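Local coordinates for protein (cytochrome C2) (Blastochloris viridis, PDB 1CO6) that carries electrons on a covalently bound heme c, acting as electron donor to the oxidised bacteriochlorophyll in photosynthetic photophosphorylation, at residues L34-S39 against S54-E60; Q1-E7 against S91-Y96. All blocks are in the same frame, centred on the assembly; numbering follows the deposited sequence.

Interaction 1 of 2, residues L34-S39 against S54-E60. With HEC (heme c), chain B.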
loop_
_atom_site.group_PDB
_atom_site.type_symbol
_atom_site.label_atom_id
_atom_site.label_comp_id
_atom_site.label_asym_id
_atom_site.label_seq_id
_atom_site.Cartn_x
_atom_site.Cartn_y
_atom_site.Cartn_z
ATOM N N LEU A 34 2.161 6.980 0.074
ATOM C CA LEU A 34 2.005 6.035 -1.012
ATOM C C LEU A 34 1.471 6.625 -2.325
ATOM O O LEU A 34 2.096 6.356 -3.399
ATOM C CB LEU A 34 1.138 4.827 -0.532
ATOM C CG LEU A 34 0.838 3.872 -1.676
ATOM C CD1 LEU A 34 2.040 2.982 -2.069
ATOM C CD2 LEU A 34 -0.321 2.980 -1.244
ATOM N N PHE A 35 0.347 7.351 -2.292
ATOM C CA PHE A 35 -0.235 7.824 -3.580
ATOM C C PHE A 35 0.648 8.840 -4.287
ATOM O O PHE A 35 1.022 9.813 -3.641
ATOM C CB PHE A 35 -1.696 8.274 -3.370
ATOM C CG PHE A 35 -2.520 7.105 -2.851
ATOM C CD1 PHE A 35 -2.795 6.043 -3.703
ATOM C CD2 PHE A 35 -2.975 7.114 -1.532
ATOM C CE1 PHE A 35 -3.522 4.952 -3.232
ATOM C CE2 PHE A 35 -3.717 6.012 -1.030
ATOM C CZ PHE A 35 -3.963 4.948 -1.897
ATOM N N GLY A 36 0.895 8.576 -5.563
ATOM C CA GLY A 36 1.720 9.455 -6.412
ATOM C C GLY A 36 3.109 8.912 -6.556
ATOM O O GLY A 36 3.830 9.295 -7.500
ATOM N N ARG A 37 3.486 8.017 -5.623
ATOM C CA ARG A 37 4.879 7.468 -5.694
ATOM C C ARG A 37 5.005 6.359 -6.739
ATOM O O ARG A 37 4.018 5.658 -7.052
ATOM C CB ARG A 37 5.320 7.158 -4.280
ATOM C CG ARG A 37 5.298 5.738 -3.746
ATOM C CD ARG A 37 6.072 5.750 -2.399
ATOM N NE ARG A 37 5.998 4.374 -1.924
ATOM C CZ ARG A 37 5.695 3.925 -0.689
ATOM N NH1 ARG A 37 5.656 2.598 -0.423
ATOM N NH2 ARG A 37 5.407 4.761 0.314
ATOM N N HIS A 38 6.192 6.260 -7.337
ATOM C CA HIS A 38 6.537 5.221 -8.339
ATOM C C HIS A 38 6.825 3.939 -7.570
ATOM O O HIS A 38 7.369 3.957 -6.448
ATOM C CB HIS A 38 7.749 5.653 -9.222
ATOM C CG HIS A 38 7.321 6.694 -10.212
ATOM N ND1 HIS A 38 7.344 6.548 -11.572
ATOM C CD2 HIS A 38 6.762 7.930 -9.992
ATOM C CE1 HIS A 38 6.857 7.654 -12.138
ATOM N NE2 HIS A 38 6.480 8.506 -11.205
ATOM N N SER A 39 6.427 2.822 -8.112
ATOM C CA SER A 39 6.664 1.536 -7.381
ATOM C C SER A 39 8.156 1.275 -7.241
ATOM O O SER A 39 8.966 1.693 -8.097
ATOM C CB SER A 39 5.953 0.353 -8.037
ATOM O OG SER A 39 6.421 0.149 -9.346
ATOM N N SER A 54 8.213 -2.696 -12.764
ATOM C CA SER A 54 6.846 -2.668 -13.304
ATOM C C SER A 54 6.467 -1.386 -14.005
ATOM O O SER A 54 5.503 -1.471 -14.811
ATOM C CB SER A 54 5.843 -2.928 -12.178
ATOM O OG SER A 54 5.725 -1.805 -11.280
ATOM N N GLY A 55 7.080 -0.295 -13.644
ATOM C CA GLY A 55 6.739 1.025 -14.248
ATOM C C GLY A 55 5.450 1.598 -13.699
ATOM O O GLY A 55 4.831 2.525 -14.277
ATOM N N ILE A 56 4.988 1.083 -12.560
ATOM C CA ILE A 56 3.728 1.588 -12.020
ATOM C C ILE A 56 3.938 2.849 -11.184
ATOM O O ILE A 56 4.914 3.057 -10.465
ATOM C CB ILE A 56 3.047 0.494 -11.107
ATOM C CG1 ILE A 56 2.345 -0.561 -11.964
ATOM C CG2 ILE A 56 2.108 1.037 -10.001
ATOM C CD1 ILE A 56 1.859 -1.782 -11.131
ATOM N N THR A 57 2.911 3.687 -11.316
ATOM C CA THR A 57 2.818 4.895 -10.483
ATOM C C THR A 57 1.561 4.620 -9.631
ATOM O O THR A 57 0.490 4.306 -10.223
ATOM C CB THR A 57 2.725 6.253 -11.264
ATOM O OG1 THR A 57 3.982 6.278 -11.995
ATOM C CG2 THR A 57 2.553 7.437 -10.302
ATOM N N TRP A 58 1.660 4.772 -8.325
ATOM C CA TRP A 58 0.501 4.482 -7.459
ATOM C C TRP A 58 -0.552 5.576 -7.366
ATOM O O TRP A 58 -0.481 6.440 -6.497
ATOM C CB TRP A 58 0.963 4.083 -6.040
ATOM C CG TRP A 58 1.756 2.825 -6.042
ATOM C CD1 TRP A 58 3.078 2.707 -5.766
ATOM C CD2 TRP A 58 1.276 1.510 -6.316
ATOM N NE1 TRP A 58 3.444 1.380 -5.831
ATOM C CE2 TRP A 58 2.357 0.627 -6.142
ATOM C CE3 TRP A 58 0.009 0.990 -6.653
ATOM C CZ2 TRP A 58 2.251 -0.750 -6.368
ATOM C CZ3 TRP A 58 -0.106 -0.373 -6.869
ATOM C CH2 TRP A 58 0.983 -1.236 -6.693
ATOM N N THR A 59 -1.487 5.474 -8.248
ATOM C CA THR A 59 -2.648 6.380 -8.298
ATOM C C THR A 59 -3.697 5.554 -7.556
ATOM O O THR A 59 -3.480 4.335 -7.367
ATOM C CB THR A 59 -3.084 6.644 -9.797
ATOM O OG1 THR A 59 -3.514 5.370 -10.360
ATOM C CG2 THR A 59 -2.012 7.301 -10.683
ATOM N N GLU A 60 -4.804 6.199 -7.219
ATOM C CA GLU A 60 -5.932 5.526 -6.564
ATOM C C GLU A 60 -6.526 4.422 -7.399
ATOM O O GLU A 60 -6.781 3.337 -6.833
ATOM C CB GLU A 60 -7.067 6.466 -6.179
ATOM C CG GLU A 60 -6.823 7.370 -4.976
ATOM C CD GLU A 60 -8.086 8.024 -4.470
ATOM O OE1 GLU A 60 -9.217 7.556 -4.591
ATOM O OE2 GLU A 60 -7.819 9.105 -3.903
HETATM FE FE HEC B . 1.779 -5.175 0.812
HETATM C CHA HEC B . 4.201 -4.236 -1.297
HETATM C CHB HEC B . -0.049 -2.389 0.011
HETATM C CHC HEC B . -0.835 -6.300 2.798
HETATM C CHD HEC B . 3.771 -7.745 1.990
HETATM N NA HEC B . 2.041 -3.583 -0.404
HETATM C C1A HEC B . 3.066 -3.427 -1.331
HETATM C C2A HEC B . 2.766 -2.310 -2.183
HETATM C C3A HEC B . 1.576 -1.818 -1.811
HETATM C C4A HEC B . 1.084 -2.607 -0.703
HETATM C CMA HEC B . 0.793 -0.630 -2.418
HETATM C CAA HEC B . 3.728 -1.731 -3.269
HETATM C CBA HEC B . 4.730 -0.790 -2.537
HETATM C CGA HEC B . 5.733 -0.040 -3.379
HETATM O O1A HEC B . 5.676 -0.187 -4.589
HETATM O O2A HEC B . 6.536 0.666 -2.719
HETATM N NB HEC B . -0.027 -4.486 1.316
HETATM C C1B HEC B . -0.574 -3.262 0.913
HETATM C C2B HEC B . -1.870 -3.126 1.533
HETATM C C3B HEC B . -2.102 -4.219 2.266
HETATM C C4B HEC B . -0.957 -5.073 2.173
HETATM C CMB HEC B . -2.756 -1.884 1.299
HETATM C CAB HEC B . -3.380 -4.467 3.137
HETATM C CBB HEC B . -4.546 -4.751 2.392
HETATM N NC HEC B . 1.529 -6.715 2.116
HETATM C C1C HEC B . 0.376 -7.001 2.812
HETATM C C2C HEC B . 0.623 -8.181 3.622
HETATM C C3C HEC B . 1.868 -8.606 3.375
HETATM C C4C HEC B . 2.473 -7.677 2.457
HETATM C CMC HEC B . -0.439 -8.827 4.536
HETATM C CAC HEC B . 2.602 -9.819 4.082
HETATM C CBC HEC B . 2.054 -11.112 4.033
HETATM N ND HEC B . 3.648 -5.821 0.446
HETATM C C1D HEC B . 4.271 -6.946 0.990
HETATM C C2D HEC B . 5.555 -7.129 0.308
HETATM C C3D HEC B . 5.685 -6.146 -0.584
HETATM C C4D HEC B . 4.498 -5.339 -0.530
HETATM C CMD HEC B . 6.528 -8.288 0.647
HETATM C CAD HEC B . 6.826 -5.932 -1.614
HETATM C CBD HEC B . 6.423 -6.550 -2.992
HETATM C CGD HEC B . 7.604 -6.848 -3.897
HETATM O O1D HEC B . 7.248 -7.607 -4.849
HETATM O O2D HEC B . 8.743 -6.366 -3.685
HETATM O O HOH W 1 7.343 4.192 -12.508
#
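W58 meets L34, R37 and S39 where two loops of the cytochrome c fold close around one heme propionate. A single beta bridge, H38 with T57, joins the loops through W58 N to R37 O (2.8 Å, 175°) and S39 N to I56 O; beyond it G36 N binds W58 O. G36 suits the third position of the type II turn L34-R37, where phi is positive. In W58, CB lies against the carbonyl oxygens of L34 and R37. CG is anti to the carbonyl carbon (chi1 -63°), which carries the indole toward the heme. CD1 passes 3.4 Å from R37 O, and L34 CD1 sits over the five-membered ring, 4.1 Å from its centroid, as a CH-pi contact. I56 CG2 backs the opposite face. NE1 donates to heme O1A at 3.0 Å, a bond an indole can make while its faces stay in apolar packing; CZ2 rests 3.6 Å from heme CAA. The other oxygen is gripped by R37, whose NH1 donates to heme O2A (3.1 Å) in the guanidinium plane and also to V30 O. S39, small enough to fit beside the indole, places its CB 3.5 Å from W58 NE1.

Interaction 2 of 2, residues Q1-E7 against S91-Y96; sequences QDAASGE and SDLIAY
G6 and D92 touch backbone to backbone: G6 CA lies 3.2 Å from D92 O in a CA-H...O contact, and only a residue without a side chain fits so closely there. Apolar packing surrounds this point. A95 CB presses against the backbone of Q1, 3.4 Å from Q1 N, and A3 CB lies near A95 CB; two alanines keep the separation short. Y96 has CG anti to its N (chi1 179°), which carries the phenol alongside E7, its CB against G6 C. E7 CA stands over one ring face in a CH-pi contact, 3.8 Å from the centroid and 15° off the normal, while CB and CG run past CE1. Helices 3-7 and 91-96 cross almost at right angles (-101°), their axes 6.7 Å apart, the crossing of N- and C-terminal helices characteristic of cytochrome c. Polar contacts centre on the N-terminal turn and D92. D2 N points to D92 OD1 at 3.1 Å, though the position of that oxygen is uncertain. D2, the N-cap, bonds weakly to A4 N through OD1. Waters supply the remaining bridges: one joins Q1 N to S91 O, one donates to D92 OD2 and bonds only weakly to S5 OG, and another, in the plane of the Y96 ring at its edge, links Y96 OH to E7 OE2, donating a hydrogen bond to OE2 (3.0 Å from the water O).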
loop_
_atom_site.group_PDB
_atom_site.type_symbol
_atom_site.label_atom_id
_atom_site.label_comp_id
_atom_site.label_asym_id
_atom_site.label_seq_id
_atom_site.Cartn_x
_atom_site.Cartn_y
_atom_site.Cartn_z
ATOM N N GLN A 1 -13.282 7.726 1.378
ATOM C CA GLN A 1 -14.310 7.135 2.239
ATOM C C GLN A 1 -14.125 7.477 3.702
ATOM O O GLN A 1 -13.772 8.642 3.988
ATOM C CB GLN A 1 -14.396 5.649 1.959
ATOM C CG GLN A 1 -15.823 5.183 1.986
ATOM C CD GLN A 1 -16.623 5.592 0.796
ATOM O OE1 GLN A 1 -17.341 4.759 0.247
ATOM N NE2 GLN A 1 -16.472 6.861 0.413
ATOM N N ASP A 2 -14.347 6.550 4.604
ATOM C CA ASP A 2 -14.212 6.765 6.057
ATOM C C ASP A 2 -12.874 6.268 6.608
ATOM O O ASP A 2 -12.624 5.056 6.699
ATOM C CB ASP A 2 -15.428 6.081 6.690
ATOM C CG ASP A 2 -15.488 6.298 8.186
ATOM O OD1 ASP A 2 -14.585 6.907 8.750
ATOM O OD2 ASP A 2 -16.500 5.870 8.785
ATOM N N ALA A 3 -12.009 7.172 6.996
ATOM C CA ALA A 3 -10.664 6.869 7.508
ATOM C C ALA A 3 -10.685 6.015 8.747
ATOM O O ALA A 3 -9.849 5.104 8.898
ATOM C CB ALA A 3 -9.827 8.141 7.610
ATOM N N ALA A 4 -11.647 6.223 9.641
ATOM C CA ALA A 4 -11.791 5.421 10.875
ATOM C C ALA A 4 -12.009 3.958 10.489
ATOM O O ALA A 4 -11.409 3.021 11.068
ATOM C CB ALA A 4 -12.929 5.963 11.750
ATOM N N SER A 5 -12.867 3.789 9.505
ATOM C CA SER A 5 -13.197 2.481 8.938
ATOM C C SER A 5 -11.985 1.906 8.175
ATOM O O SER A 5 -11.781 0.688 8.318
ATOM C CB SER A 5 -14.391 2.415 8.008
ATOM O OG SER A 5 -15.546 2.870 8.705
ATOM N N GLY A 6 -11.236 2.731 7.470
ATOM C CA GLY A 6 -10.062 2.220 6.735
ATOM C C GLY A 6 -8.978 1.719 7.692
ATOM O O GLY A 6 -8.199 0.797 7.382
ATOM N N GLU A 7 -8.967 2.336 8.872
ATOM C CA GLU A 7 -7.991 1.992 9.902
ATOM C C GLU A 7 -8.148 0.530 10.284
ATOM O O GLU A 7 -7.118 -0.151 10.463
ATOM C CB GLU A 7 -8.041 2.899 11.127
ATOM C CG GLU A 7 -6.905 2.601 12.134
ATOM C CD GLU A 7 -6.730 3.624 13.194
ATOM O OE1 GLU A 7 -7.488 4.548 13.400
ATOM O OE2 GLU A 7 -5.691 3.448 13.865
ATOM N N SER A 91 -12.323 1.449 -0.639
ATOM C CA SER A 91 -12.630 2.898 -0.509
ATOM C C SER A 91 -12.247 3.383 0.881
ATOM O O SER A 91 -11.606 4.443 1.033
ATOM C CB SER A 91 -14.091 3.166 -0.878
ATOM O OG SER A 91 -14.338 2.796 -2.224
ATOM N N ASP A 92 -12.532 2.646 1.941
ATOM C CA ASP A 92 -12.179 3.041 3.326
ATOM C C ASP A 92 -10.652 3.039 3.529
ATOM O O ASP A 92 -10.078 3.985 4.077
ATOM C CB ASP A 92 -12.889 2.179 4.377
ATOM C CG ASP A 92 -14.399 2.499 4.362
ATOM O OD1 ASP A 92 -14.821 3.567 3.936
ATOM O OD2 ASP A 92 -15.133 1.588 4.762
ATOM N N LEU A 93 -10.078 1.924 3.021
ATOM C CA LEU A 93 -8.616 1.753 3.082
ATOM C C LEU A 93 -7.865 2.925 2.468
ATOM O O LEU A 93 -6.865 3.428 3.024
ATOM C CB LEU A 93 -8.379 0.400 2.357
ATOM C CG LEU A 93 -6.887 0.065 2.257
ATOM C CD1 LEU A 93 -6.342 -0.086 3.677
ATOM C CD2 LEU A 93 -6.751 -1.209 1.418
ATOM N N ILE A 94 -8.279 3.318 1.269
ATOM C CA ILE A 94 -7.736 4.466 0.561
ATOM C C ILE A 94 -7.848 5.705 1.454
ATOM O O ILE A 94 -6.802 6.416 1.588
ATOM C CB ILE A 94 -8.401 4.748 -0.820
ATOM C CG1 ILE A 94 -8.080 3.641 -1.828
ATOM C CG2 ILE A 94 -7.956 6.156 -1.377
ATOM C CD1 ILE A 94 -8.974 3.638 -3.100
ATOM N N ALA A 95 -9.011 5.937 2.042
ATOM C CA ALA A 95 -9.197 7.128 2.911
ATOM C C ALA A 95 -8.172 7.189 4.049
ATOM O O ALA A 95 -7.570 8.253 4.345
ATOM C CB ALA A 95 -10.622 7.116 3.446
ATOM N N TYR A 96 -7.943 6.011 4.663
ATOM C CA TYR A 96 -6.993 5.906 5.770
ATOM C C TYR A 96 -5.537 6.210 5.371
ATOM O O TYR A 96 -4.805 6.972 5.998
ATOM C CB TYR A 96 -7.103 4.493 6.405
ATOM C CG TYR A 96 -6.104 4.368 7.544
ATOM C CD1 TYR A 96 -6.232 5.056 8.759
ATOM C CD2 TYR A 96 -5.013 3.499 7.385
ATOM C CE1 TYR A 96 -5.307 4.898 9.810
ATOM C CE2 TYR A 96 -4.064 3.332 8.407
ATOM C CZ TYR A 96 -4.235 4.046 9.606
ATOM O OH TYR A 96 -3.259 3.883 10.531
HETATM O O HOH W 2 -11.708 6.498 -1.002
HETATM O O HOH W 3 -17.468 2.648 5.952
HETATM O O HOH W 4 -3.585 5.378 12.871
#

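Overall arrangement
Both contacts are partly buried and bury similar areas, yet their chemistry differs. Interaction 1 joins two loops beside the heme, so backbone bonds and donors aimed at a propionate dominate. Interaction 2 packs two helices whose backbones are largely bonded internally; close apolar fit forms its centre, and its polar bonds and waters lie around the N-terminal turn, D92 and the phenol end of Y96. Helix 87-98 serves both: L34 and F35 rest on I97, and E60 CD comes within 3.6 Å of I94 CG2, while its residues 91-96 meet the N-terminal helix. The side chain of L93, whose CB points away from helix 3-7, comes within about 4 Å of the heme. The centres of the two contacts lie 19 Å apart.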